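Cell division control protein 45 cdc45 putative (Entamoeba histolytica, PDB 6CC2) probably serves in DNA replication as the Cdc45 component of the Cdc45-MCM-GINS replicative helicase. Local coordinates at residues A[255-260]-A[335-340]; A[204-209]-A[356-361]; A[271-276]-A[403-408]; A[214-219]-A[486-491]. One frame throughout, in Å; residues are numbered along the deposited sequence. Where two conformers were deposited one is given.

Contact 1: residues A[255-260]-A[335-340]. With EDO (1,2-ethanediol), chain K.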
loop_
_atom_site.group_PDB
_atom_site.type_symbol
_atom_site.label_atom_id
_atom_site.label_comp_id
_atom_site.label_asym_id
_atom_site.label_seq_id
_atom_site.Cartn_x
_atom_site.Cartn_y
_atom_site.Cartn_z
HETATM N N MSE A 255 6.975 9.219 -20.197
HETATM C CA MSE A 255 5.797 8.372 -20.467
HETATM C C MSE A 255 6.242 6.927 -20.373
HETATM O O MSE A 255 7.323 6.577 -20.807
HETATM C CB MSE A 255 5.206 8.684 -21.835
HETATM C CG MSE A 255 3.930 7.891 -22.150
HETATM SE SE MSE A 255 2.457 8.225 -20.892
HETATM C CE MSE A 255 2.554 10.196 -20.845
ATOM N N ASP A 256 5.406 6.073 -19.785
ATOM C CA ASP A 256 5.821 4.711 -19.492
ATOM C C ASP A 256 4.622 3.778 -19.640
ATOM O O ASP A 256 3.470 4.206 -19.656
ATOM C CB ASP A 256 6.402 4.633 -18.082
ATOM C CG ASP A 256 7.362 3.475 -17.899
ATOM O OD1 ASP A 256 7.717 2.823 -18.894
ATOM O OD2 ASP A 256 7.766 3.235 -16.739
ATOM N N CYS A 257 4.918 2.494 -19.754
ATOM C CA CYS A 257 3.914 1.425 -19.824
ATOM C C CYS A 257 3.893 0.701 -18.485
ATOM O O CYS A 257 4.837 -0.018 -18.139
ATOM C CB CYS A 257 4.242 0.474 -20.972
ATOM S SG CYS A 257 3.009 -0.819 -21.183
ATOM N N GLN A 258 2.822 0.884 -17.723
ATOM C CA GLN A 258 2.854 0.561 -16.293
ATOM C C GLN A 258 2.494 -0.906 -16.034
ATOM O O GLN A 258 1.577 -1.234 -15.291
ATOM C CB GLN A 258 1.919 1.488 -15.525
ATOM C CG GLN A 258 2.312 2.955 -15.630
ATOM C CD GLN A 258 3.703 3.219 -15.111
ATOM O OE1 GLN A 258 4.317 2.368 -14.447
ATOM N NE2 GLN A 258 4.217 4.401 -15.383
ATOM N N LEU A 259 3.243 -1.789 -16.668
ATOM C CA LEU A 259 3.203 -3.211 -16.304
ATOM C C LEU A 259 4.144 -3.422 -15.124
ATOM O O LEU A 259 5.246 -2.860 -15.077
ATOM C CB LEU A 259 3.613 -4.089 -17.477
ATOM C CG LEU A 259 2.695 -4.049 -18.698
ATOM C CD1 LEU A 259 3.288 -4.919 -19.795
ATOM C CD2 LEU A 259 1.284 -4.527 -18.338
HETATM N N MSE A 260 3.691 -4.201 -14.158
HETATM C CA MSE A 260 4.407 -4.345 -12.888
HETATM C C MSE A 260 5.830 -4.830 -13.046
HETATM O O MSE A 260 6.071 -5.955 -13.543
HETATM C CB MSE A 260 3.628 -5.358 -11.979
HETATM C CG MSE A 260 4.390 -5.711 -10.727
HETATM SE SE MSE A 260 3.309 -6.882 -9.569
HETATM C CE MSE A 260 2.794 -8.247 -10.779
ATOM N N GLU A 335 -6.450 2.214 -21.309
ATOM C CA GLU A 335 -5.594 3.306 -21.765
ATOM C C GLU A 335 -4.781 3.910 -20.637
ATOM O O GLU A 335 -3.727 4.503 -20.897
ATOM C CB GLU A 335 -6.447 4.398 -22.415
ATOM C CG GLU A 335 -7.233 3.954 -23.650
ATOM C CD GLU A 335 -8.573 3.305 -23.305
ATOM O OE1 GLU A 335 -8.823 3.005 -22.115
ATOM O OE2 GLU A 335 -9.380 3.096 -24.236
ATOM N N ASN A 336 -5.264 3.804 -19.390
ATOM C CA ASN A 336 -4.501 4.260 -18.225
ATOM C C ASN A 336 -3.279 3.392 -17.953
ATOM O O ASN A 336 -2.565 3.629 -16.972
ATOM C CB ASN A 336 -5.365 4.291 -16.970
ATOM C CG ASN A 336 -6.245 5.513 -16.898
ATOM O OD1 ASN A 336 -5.992 6.512 -17.562
ATOM N ND2 ASN A 336 -7.292 5.433 -16.090
ATOM N N LEU A 337 -3.028 2.374 -18.773
ATOM C CA LEU A 337 -1.763 1.663 -18.648
ATOM C C LEU A 337 -0.589 2.583 -18.960
ATOM O O LEU A 337 0.519 2.375 -18.456
ATOM C CB LEU A 337 -1.752 0.462 -19.574
ATOM C CG LEU A 337 -0.495 -0.404 -19.537
ATOM C CD1 LEU A 337 -0.264 -0.985 -18.165
ATOM C CD2 LEU A 337 -0.623 -1.484 -20.576
ATOM N N PHE A 338 -0.803 3.600 -19.791
ATOM C CA PHE A 338 0.271 4.511 -20.174
ATOM C C PHE A 338 0.162 5.745 -19.289
ATOM O O PHE A 338 -0.773 6.546 -19.429
ATOM C CB PHE A 338 0.187 4.851 -21.656
ATOM C CG PHE A 338 0.378 3.655 -22.534
ATOM C CD1 PHE A 338 1.649 3.182 -22.809
ATOM C CD2 PHE A 338 -0.718 2.972 -23.048
ATOM C CE1 PHE A 338 1.832 2.068 -23.613
ATOM C CE2 PHE A 338 -0.539 1.862 -23.844
ATOM C CZ PHE A 338 0.742 1.412 -24.124
ATOM N N LEU A 339 1.100 5.874 -18.366
ATOM C CA LEU A 339 1.168 6.994 -17.440
ATOM C C LEU A 339 2.627 7.396 -17.297
ATOM O O LEU A 339 3.521 6.558 -17.450
ATOM C CB LEU A 339 0.620 6.624 -16.053
ATOM C CG LEU A 339 -0.845 6.194 -15.985
ATOM C CD1 LEU A 339 -1.126 5.668 -14.569
ATOM C CD2 LEU A 339 -1.765 7.328 -16.307
ATOM N N PRO A 340 2.895 8.657 -16.969
ATOM C CA PRO A 340 4.281 9.063 -16.709
ATOM C C PRO A 340 4.847 8.345 -15.492
ATOM O O PRO A 340 4.150 8.110 -14.508
ATOM C CB PRO A 340 4.173 10.578 -16.474
ATOM C CG PRO A 340 2.770 10.793 -15.999
ATOM C CD PRO A 340 1.946 9.772 -16.786
HETATM C C1 EDO K . 8.299 0.483 -21.177
HETATM O O1 EDO K . 8.743 1.209 -22.329
HETATM C C2 EDO K . 9.511 0.037 -20.365
HETATM O O2 EDO K . 10.326 1.170 -20.046
#

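Contact 2: residues A[204-209]-A[356-361]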
loop_
_atom_site.group_PDB
_atom_site.type_symbol
_atom_site.label_atom_id
_atom_site.label_comp_id
_atom_site.label_asym_id
_atom_site.label_seq_id
_atom_site.Cartn_x
_atom_site.Cartn_y
_atom_site.Cartn_z
ATOM N N ALA A 204 8.632 11.512 -2.315
ATOM C CA ALA A 204 7.233 11.866 -2.509
ATOM C C ALA A 204 6.640 11.143 -3.710
ATOM O O ALA A 204 5.453 10.754 -3.695
ATOM C CB ALA A 204 7.092 13.385 -2.680
ATOM N N ALA A 205 7.415 10.994 -4.792
ATOM C CA ALA A 205 6.924 10.240 -5.941
ATOM C C ALA A 205 6.598 8.802 -5.561
ATOM O O ALA A 205 5.551 8.266 -5.962
ATOM C CB ALA A 205 7.956 10.265 -7.079
ATOM N N ILE A 206 7.460 8.168 -4.748
ATOM C CA ILE A 206 7.206 6.806 -4.287
ATOM C C ILE A 206 5.919 6.749 -3.482
ATOM O O ILE A 206 5.124 5.801 -3.615
ATOM C CB ILE A 206 8.407 6.282 -3.474
ATOM C CG1 ILE A 206 9.599 6.120 -4.428
ATOM C CG2 ILE A 206 8.055 4.971 -2.747
ATOM C CD1 ILE A 206 10.892 5.819 -3.762
ATOM N N GLY A 207 5.693 7.767 -2.640
ATOM C CA GLY A 207 4.479 7.796 -1.827
ATOM C C GLY A 207 3.202 7.857 -2.650
ATOM O O GLY A 207 2.244 7.138 -2.365
ATOM N N VAL A 208 3.160 8.706 -3.680
ATOM C CA VAL A 208 1.949 8.798 -4.473
ATOM C C VAL A 208 1.808 7.583 -5.388
ATOM O O VAL A 208 0.700 7.141 -5.661
ATOM C CB VAL A 208 1.886 10.113 -5.257
ATOM C CG1 VAL A 208 2.889 10.157 -6.376
ATOM C CG2 VAL A 208 0.460 10.317 -5.810
ATOM N N CYS A 209 2.923 7.015 -5.862
ATOM C CA CYS A 209 2.843 5.744 -6.564
ATOM C C CYS A 209 2.244 4.661 -5.661
ATOM O O CYS A 209 1.442 3.838 -6.123
ATOM C CB CYS A 209 4.227 5.303 -7.041
ATOM S SG CYS A 209 4.852 6.264 -8.417
ATOM N N ASP A 356 8.408 1.190 -9.576
ATOM C CA ASP A 356 9.236 0.033 -9.255
ATOM C C ASP A 356 9.611 0.054 -7.780
ATOM O O ASP A 356 9.549 -0.970 -7.081
ATOM C CB ASP A 356 10.517 0.010 -10.084
ATOM C CG ASP A 356 10.272 -0.086 -11.580
ATOM O OD1 ASP A 356 9.304 -0.737 -12.014
ATOM O OD2 ASP A 356 11.114 0.520 -12.336
ATOM N N ALA A 357 10.055 1.220 -7.306
ATOM C CA ALA A 357 10.474 1.351 -5.921
ATOM C C ALA A 357 9.309 1.136 -4.960
ATOM O O ALA A 357 9.481 0.505 -3.903
ATOM C CB ALA A 357 11.097 2.724 -5.710
ATOM N N ALA A 358 8.120 1.679 -5.287
ATOM C CA ALA A 358 6.965 1.444 -4.427
ATOM C C ALA A 358 6.589 -0.042 -4.373
ATOM O O ALA A 358 6.217 -0.568 -3.307
ATOM C CB ALA A 358 5.799 2.297 -4.878
ATOM N N HIS A 359 6.677 -0.741 -5.495
ATOM C CA HIS A 359 6.410 -2.184 -5.475
ATOM C C HIS A 359 7.431 -2.894 -4.590
ATOM O O HIS A 359 7.077 -3.771 -3.789
ATOM C CB HIS A 359 6.446 -2.771 -6.894
ATOM C CG HIS A 359 5.233 -2.490 -7.708
ATOM N ND1 HIS A 359 3.969 -2.892 -7.331
ATOM C CD2 HIS A 359 5.100 -1.896 -8.919
ATOM C CE1 HIS A 359 3.102 -2.530 -8.262
ATOM N NE2 HIS A 359 3.759 -1.929 -9.240
ATOM N N ALA A 360 8.701 -2.539 -4.730
ATOM C CA ALA A 360 9.762 -3.217 -4.007
ATOM C C ALA A 360 9.622 -2.980 -2.513
ATOM O O ALA A 360 9.713 -3.914 -1.715
ATOM C CB ALA A 360 11.131 -2.726 -4.481
ATOM N N ILE A 361 9.428 -1.714 -2.114
ATOM C CA ILE A 361 9.299 -1.395 -0.691
ATOM C C ILE A 361 8.018 -1.991 -0.131
ATOM O O ILE A 361 8.005 -2.519 0.994
ATOM C CB ILE A 361 9.364 0.131 -0.483
ATOM C CG1 ILE A 361 10.704 0.669 -1.001
ATOM C CG2 ILE A 361 9.164 0.495 0.998
ATOM C CD1 ILE A 361 10.746 2.180 -1.176
#

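Contact 3: residues A[271-276]-A[403-408]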
loop_
_atom_site.group_PDB
_atom_site.type_symbol
_atom_site.label_atom_id
_atom_site.label_comp_id
_atom_site.label_asym_id
_atom_site.label_seq_id
_atom_site.Cartn_x
_atom_site.Cartn_y
_atom_site.Cartn_z
ATOM N N LEU A 271 3.423 -8.952 -17.828
ATOM C CA LEU A 271 2.081 -8.779 -18.375
ATOM C C LEU A 271 1.075 -9.692 -17.696
ATOM O O LEU A 271 -0.027 -9.262 -17.347
ATOM C CB LEU A 271 2.096 -9.033 -19.885
ATOM C CG LEU A 271 0.775 -8.901 -20.624
ATOM C CD1 LEU A 271 0.153 -7.542 -20.428
ATOM C CD2 LEU A 271 0.994 -9.187 -22.108
ATOM N N PHE A 272 1.446 -10.951 -17.473
ATOM C CA PHE A 272 0.503 -11.911 -16.892
ATOM C C PHE A 272 0.146 -11.559 -15.454
ATOM O O PHE A 272 -0.947 -11.898 -14.997
ATOM C CB PHE A 272 1.093 -13.321 -16.963
ATOM C CG PHE A 272 0.084 -14.419 -16.687
ATOM C CD1 PHE A 272 -0.761 -14.861 -17.681
ATOM C CD2 PHE A 272 -0.005 -14.978 -15.435
ATOM C CE1 PHE A 272 -1.677 -15.855 -17.433
ATOM C CE2 PHE A 272 -0.935 -15.984 -15.172
ATOM C CZ PHE A 272 -1.765 -16.413 -16.177
ATOM N N HIS A 273 1.021 -10.881 -14.729
ATOM C CA HIS A 273 0.806 -10.585 -13.313
ATOM C C HIS A 273 0.363 -9.154 -13.032
ATOM O O HIS A 273 0.213 -8.785 -11.863
ATOM C CB HIS A 273 2.073 -10.911 -12.534
ATOM C CG HIS A 273 2.383 -12.374 -12.517
ATOM N ND1 HIS A 273 3.059 -13.005 -13.545
ATOM C CD2 HIS A 273 2.080 -13.347 -11.616
ATOM C CE1 HIS A 273 3.163 -14.294 -13.273
ATOM N NE2 HIS A 273 2.572 -14.530 -12.117
ATOM N N THR A 274 0.152 -8.340 -14.057
ATOM C CA THR A 274 -0.403 -6.999 -13.883
ATOM C C THR A 274 -1.928 -7.142 -13.811
ATOM O O THR A 274 -2.590 -7.440 -14.802
ATOM C CB THR A 274 0.036 -6.078 -15.010
ATOM O OG1 THR A 274 1.484 -6.003 -15.019
ATOM C CG2 THR A 274 -0.534 -4.684 -14.817
ATOM N N ARG A 275 -2.478 -6.933 -12.609
ATOM C CA ARG A 275 -3.793 -7.446 -12.299
ATOM C C ARG A 275 -4.889 -6.828 -13.149
ATOM O O ARG A 275 -5.793 -7.538 -13.601
ATOM C CB ARG A 275 -4.085 -7.251 -10.807
ATOM C CG ARG A 275 -3.079 -7.988 -9.968
ATOM C CD ARG A 275 -3.307 -7.842 -8.475
ATOM N NE ARG A 275 -2.178 -8.421 -7.758
ATOM C CZ ARG A 275 -2.037 -8.410 -6.435
ATOM N NH1 ARG A 275 -2.967 -7.845 -5.666
ATOM N NH2 ARG A 275 -0.955 -8.946 -5.885
ATOM N N GLU A 276 -4.872 -5.508 -13.312
ATOM C CA GLU A 276 -5.963 -4.879 -14.055
ATOM C C GLU A 276 -5.912 -5.272 -15.521
ATOM O O GLU A 276 -6.948 -5.474 -16.152
ATOM C CB GLU A 276 -5.895 -3.351 -13.925
ATOM C CG GLU A 276 -6.961 -2.639 -14.779
ATOM C CD GLU A 276 -7.006 -1.133 -14.560
ATOM O OE1 GLU A 276 -6.856 -0.687 -13.401
ATOM O OE2 GLU A 276 -7.191 -0.396 -15.551
ATOM N N SER A 403 6.304 -13.424 -4.736
ATOM C CA SER A 403 4.989 -13.416 -4.099
ATOM C C SER A 403 3.885 -13.392 -5.144
ATOM O O SER A 403 2.909 -14.140 -5.051
ATOM C CB SER A 403 4.865 -12.223 -3.151
ATOM O OG SER A 403 5.797 -12.320 -2.076
ATOM N N ASN A 404 4.006 -12.521 -6.142
ATOM C CA ASN A 404 2.963 -12.424 -7.147
ATOM C C ASN A 404 2.860 -13.697 -7.986
ATOM O O ASN A 404 1.753 -14.105 -8.349
ATOM C CB ASN A 404 3.192 -11.183 -8.012
ATOM C CG ASN A 404 2.622 -9.931 -7.366
ATOM O OD1 ASN A 404 1.422 -9.669 -7.456
ATOM N ND2 ASN A 404 3.457 -9.186 -6.676
ATOM N N LYS A 405 3.981 -14.376 -8.275
ATOM C CA LYS A 405 3.888 -15.638 -9.002
ATOM C C LYS A 405 3.125 -16.679 -8.189
ATOM O O LYS A 405 2.306 -17.423 -8.733
ATOM C CB LYS A 405 5.283 -16.137 -9.359
ATOM C CG LYS A 405 5.924 -15.291 -10.468
ATOM C CD LYS A 405 7.403 -15.601 -10.660
ATOM C CE LYS A 405 7.622 -16.899 -11.364
ATOM N NZ LYS A 405 9.057 -17.047 -11.750
ATOM N N ASN A 406 3.382 -16.734 -6.881
ATOM C CA ASN A 406 2.701 -17.698 -6.026
ATOM C C ASN A 406 1.221 -17.358 -5.873
ATOM O O ASN A 406 0.358 -18.250 -5.943
ATOM C CB ASN A 406 3.383 -17.741 -4.659
ATOM C CG ASN A 406 2.791 -18.786 -3.750
ATOM O OD1 ASN A 406 2.271 -19.803 -4.208
ATOM N ND2 ASN A 406 2.861 -18.539 -2.446
ATOM N N LEU A 407 0.914 -16.082 -5.647
ATOM C CA LEU A 407 -0.468 -15.675 -5.392
ATOM C C LEU A 407 -1.337 -15.832 -6.635
ATOM O O LEU A 407 -2.457 -16.356 -6.555
ATOM C CB LEU A 407 -0.498 -14.235 -4.897
ATOM C CG LEU A 407 0.109 -14.027 -3.522
ATOM C CD1 LEU A 407 0.306 -12.541 -3.256
ATOM C CD2 LEU A 407 -0.787 -14.669 -2.459
ATOM N N VAL A 408 -0.845 -15.381 -7.795
ATOM C CA VAL A 408 -1.631 -15.484 -9.027
ATOM C C VAL A 408 -1.897 -16.943 -9.364
ATOM O O VAL A 408 -3.031 -17.334 -9.681
ATOM C CB VAL A 408 -0.919 -14.748 -10.178
ATOM C CG1 VAL A 408 -1.554 -15.140 -11.534
ATOM C CG2 VAL A 408 -0.987 -13.271 -9.974
HETATM O O HOH W 1 -0.363 -9.903 -9.432
HETATM O O HOH W 2 2.070 -17.200 -11.499
#

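Contact 4: residues A[214-219]-A[486-491]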
loop_
_atom_site.group_PDB
_atom_site.type_symbol
_atom_site.label_atom_id
_atom_site.label_comp_id
_atom_site.label_asym_id
_atom_site.label_seq_id
_atom_site.Cartn_x
_atom_site.Cartn_y
_atom_site.Cartn_z
ATOM N N SER A 214 -2.011 0.976 -4.497
ATOM C CA SER A 214 -2.864 0.471 -3.431
ATOM C C SER A 214 -4.347 0.731 -3.674
ATOM O O SER A 214 -5.167 0.384 -2.808
ATOM C CB SER A 214 -2.442 1.094 -2.096
ATOM O OG SER A 214 -1.133 0.693 -1.747
ATOM N N LEU A 215 -4.710 1.341 -4.808
ATOM C CA LEU A 215 -6.087 1.586 -5.199
ATOM C C LEU A 215 -6.775 2.664 -4.355
ATOM O O LEU A 215 -8.008 2.694 -4.248
ATOM C CB LEU A 215 -6.917 0.286 -5.161
ATOM C CG LEU A 215 -6.241 -0.881 -5.867
ATOM C CD1 LEU A 215 -7.143 -2.107 -5.839
ATOM C CD2 LEU A 215 -5.886 -0.539 -7.294
ATOM N N LYS A 216 -5.996 3.625 -3.857
ATOM C CA LYS A 216 -6.520 4.708 -3.040
ATOM C C LYS A 216 -6.771 5.989 -3.837
ATOM O O LYS A 216 -7.586 6.823 -3.409
ATOM C CB LYS A 216 -5.542 5.011 -1.900
ATOM C CG LYS A 216 -5.441 3.871 -0.909
ATOM C CD LYS A 216 -4.362 4.082 0.114
ATOM C CE LYS A 216 -4.331 2.895 1.095
ATOM N NZ LYS A 216 -3.174 2.969 2.020
ATOM N N ILE A 217 -6.117 6.151 -4.989
ATOM C CA ILE A 217 -6.334 7.303 -5.860
ATOM C C ILE A 217 -6.461 6.832 -7.294
ATOM O O ILE A 217 -5.953 5.782 -7.650
ATOM C CB ILE A 217 -5.181 8.320 -5.752
ATOM C CG1 ILE A 217 -3.855 7.721 -6.214
ATOM C CG2 ILE A 217 -5.074 8.847 -4.309
ATOM C CD1 ILE A 217 -2.722 8.754 -6.314
ATOM N N ASN A 218 -7.099 7.659 -8.120
ATOM C CA ASN A 218 -7.239 7.350 -9.535
ATOM C C ASN A 218 -6.060 7.914 -10.349
ATOM O O ASN A 218 -5.142 8.566 -9.826
ATOM C CB ASN A 218 -8.591 7.845 -10.077
ATOM C CG ASN A 218 -8.746 9.364 -10.059
ATOM O OD1 ASN A 218 -7.779 10.121 -10.055
ATOM N ND2 ASN A 218 -10.005 9.814 -10.067
ATOM N N ALA A 219 -6.037 7.548 -11.625
ATOM C CA ALA A 219 -4.913 7.899 -12.482
ATOM C C ALA A 219 -4.805 9.407 -12.694
ATOM O O ALA A 219 -3.689 9.945 -12.778
ATOM C CB ALA A 219 -5.052 7.174 -13.820
ATOM N N SER A 486 -10.417 -6.124 3.875
ATOM C CA SER A 486 -11.176 -5.077 3.211
ATOM C C SER A 486 -10.219 -4.190 2.433
ATOM O O SER A 486 -9.340 -3.551 3.023
ATOM C CB SER A 486 -11.968 -4.269 4.234
ATOM O OG SER A 486 -12.637 -3.187 3.639
ATOM N N SER A 487 -10.371 -4.175 1.097
ATOM C CA SER A 487 -9.467 -3.329 0.287
ATOM C C SER A 487 -9.831 -1.853 0.409
ATOM O O SER A 487 -10.940 -1.502 0.835
ATOM C CB SER A 487 -9.527 -3.758 -1.169
ATOM O OG SER A 487 -10.698 -3.279 -1.788
ATOM N N PRO A 488 -8.925 -0.952 0.011
ATOM C CA PRO A 488 -9.233 0.480 0.113
ATOM C C PRO A 488 -10.455 0.902 -0.685
ATOM O O PRO A 488 -11.081 1.918 -0.351
ATOM C CB PRO A 488 -7.952 1.165 -0.409
ATOM C CG PRO A 488 -6.857 0.171 -0.070
ATOM C CD PRO A 488 -7.494 -1.199 -0.293
ATOM N N ILE A 489 -10.800 0.181 -1.741
ATOM C CA ILE A 489 -12.002 0.509 -2.495
ATOM C C ILE A 489 -13.250 0.384 -1.633
ATOM O O ILE A 489 -14.245 1.077 -1.878
ATOM C CB ILE A 489 -12.080 -0.390 -3.744
ATOM C CG1 ILE A 489 -10.927 -0.067 -4.716
ATOM C CG2 ILE A 489 -13.425 -0.205 -4.453
ATOM C CD1 ILE A 489 -10.957 1.308 -5.299
ATOM N N SER A 490 -13.221 -0.476 -0.612
ATOM C CA SER A 490 -14.374 -0.706 0.250
ATOM C C SER A 490 -14.302 0.072 1.565
ATOM O O SER A 490 -15.004 -0.282 2.523
ATOM C CB SER A 490 -14.517 -2.200 0.559
ATOM O OG SER A 490 -14.478 -2.992 -0.613
ATOM N N VAL A 491 -13.492 1.136 1.627
ATOM C CA VAL A 491 -13.252 1.807 2.911
ATOM C C VAL A 491 -14.549 2.362 3.493
ATOM O O VAL A 491 -14.685 2.473 4.713
ATOM C CB VAL A 491 -12.190 2.909 2.735
ATOM C CG1 VAL A 491 -12.673 3.982 1.774
ATOM C CG2 VAL A 491 -11.794 3.539 4.089
#

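Contact 1: residues A[255-260]-A[335-340]
Cys257 carries SG anti to its backbone N (chi1 -177°), which sets the sulfur against Leu337, with SG 3.7 Å from CD2. Phe338 has CG beside its own N (chi1 -63°), and its ring lies on the same side of the sheet as Cys257. There CE1 of Phe338 touches CB of Cys257 at 3.9 Å, and SG of Cys257 stands 4.7 Å from the centroid of the Phe338 ring in an oblique sulfur-aromatic contact. The selenomethionine Met255 starts away from the partner strand, but bends back and lays SE on the peptide joining Phe338 to Leu339, 3.7 Å from Phe338 C.

The backbones form a short antiparallel ladder. Asp256 and Leu339 are its hydrogen-bonded pair: Leu339 N reaches Asp256 O at 3.2 Å, and the return bond from Asp256 N to Leu339 O, 3.0 Å, is bent and weak. Beyond the strands one more bond, Gln258 N to Leu337 O at 2.8 Å, ties in Gln258, the centre of an inverse gamma turn. The Gln258 amide turns back to add a second donor to Leu339 O, its NE2 standing 3.1 Å away above the carbonyl plane. NE2 also meets Ser341 OG, which bonds to Asp256 OD2, itself salt-bridged to Arg263. A 1,2-ethanediol, probably from the crystallisation liquor, bonds weakly to Asp256 OD1.

Strand 251-257 is the middle of a three-stranded sheet, between strands 237-238 and 338-344. Helix 315-331 packs on Leu337 and Phe338, while helix 219-233 packs on Leu339 and Pro340.

Contact 2: residues A[204-209]-A[356-361]
Two buried helices, 199-213 and 354-364, cross in the interior of the chain, and Ile206 of the first packs among Ala357, Ala358 and Ile361 of the second. Their local axes come within 8.6 Å of each other at a signed crossing angle of -70°. The side chains that meet are apolar, and no hydrogen bond runs from one segment to the other.

Ile206 uses both of its branches. CG1 is anti to the carbonyl carbon (chi1 -67°), and the branch runs on, with CD1 anti to CA (chi2 171°), to meet Ala357: CD1 lies 3.7 Å from the Ala357 CB. The shorter branch, CG2, meets Ala358 and Ile361: it is 4.1 Å from Ala358 CB and 4.2 Å from Ile361 CD1. With Ala354 also touching Ile206, the four neighbours are spaced i, i+3, i+4 and i+7 along their helix, the hole of a knobs-into-holes contact with Ile206 as its knob.

Ala358 answers in the opposite direction. Its CB points at helix 199-213 and rests one turn along it, between the carbonyl of Ile206, where CB is 3.8 Å from O, and the side chain of Cys209, where the two CB atoms are 4.0 Å apart. The small methyl of Ala358 is compatible with a close approach of the backbones: the CA atoms of Ile206 and Ala358 are 5.4 Å apart. Leu385 of helix 374-385 reaches both Ile206 and Ile361, and Ala204 and Ala205 also rest on Phe229 of helix 219-233.

Contact 3: residues A[271-276]-A[403-408]
Arg275 and Asn404 supply the one direct hydrogen bond between these segments. NH2 of Arg275 points nearly straight at OD1 of Asn404 (2.9 Å, 163° at the hydrogen), and the oxygen lies near the guanidinium plane, although that plane and the amide are turned 53° apart. The extended Arg275 side chain, with CD anti to CA, crosses that of Asn404 at about a right angle.

Water reinforces this link. One molecule accepts from Arg275 NE and donates both to Asn404 OD1, 2.7 Å away, and to His273 O, which gives the amide oxygen two donors. A second water, lying in the His273 ring plane at its edge, is hydrogen-bonded to NE2 at 2.8 Å and donates to Lys405 O. The other ring nitrogen, ND1, bonds to Asp269 O, so both nitrogens have partners that would hold the ring's rotation.

Van der Waals packing gathers round the same ring. CD2 of His273 meets CG2 of Val408 at 3.5 Å, and its NE2 lies 3.8 Å from Lys405 CG. Beside it is an apolar pair, Phe272 CE2 touching Val408 CG1 at 3.8 Å, an oblique approach to the phenyl ring.

The contact thus joins the turn between helices 267-273 and 275-281 to helix 393-417. Helix 444-462 covers the neighbouring side, with Phe453 on Arg275 and Val408, and Glu456 forming a salt bridge with Arg275 NH1.

Contact 4: residues A[214-219]-A[486-491]
Lys216 lays the aliphatic part of its side chain across the ring of Pro488. Its CB starts off to the side of the other segment, and with chi1 at -67° the next carbon, CG, comes down on the ring, 3.7 Å from CB of Pro488 and 4.0 Å from CG of Pro488. The chain then runs extended, so that CE passes the ring again, 3.9 Å from Pro488 CG. Tyr178 touches both Lys216 and Pro488 at this place.

Pro488 and Ile489 begin a 3-10 segment between strand 479-485 of the mixed sheet and helix 494-508. Two backbone carbonyls also take part. Ser214 O faces the same proline, 3.2 Å from CG, and Leu215 O meets the tip of Ile489, 3.4 Å from CD1. Leu215, with its positive phi of 71°, closes helix 199-213 in a Schellman motif; its CB reaches CG1 of Ile489 at 4.1 Å. Three residues on, Asn218 caps the next helix, 219-233, through OD1 to Thr221 N.

No hydrogen bond crosses between 214-219 and 486-491. Trp465 packs against Ile489.

Overall arrangement
The contact centres are 15 to 18 Å apart; contacts 2 and 4 lie about 9 Å from the centre of the chain, contacts 3 and 1 about 16 and 19 Å. Contacts 1 and 3 touch most: Met260 N lies 3.0 Å from Thr274 OG1, a probable hydrogen bond, and Met260 SE 3.7 Å from Asn404 ND2. Met260 also links contacts 1 and 2, its CG 4.1 Å from His359 NE2. Helix 199-213 runs from contact 2 into the loop of contact 4, where Val208 CG2 packs 3.6 Å from Ile217 CD1, and Ala219 touches Asn336 and Leu339 of contact 1. Contact 3 stays about 6 Å, nearest atoms, from contacts 2 and 4.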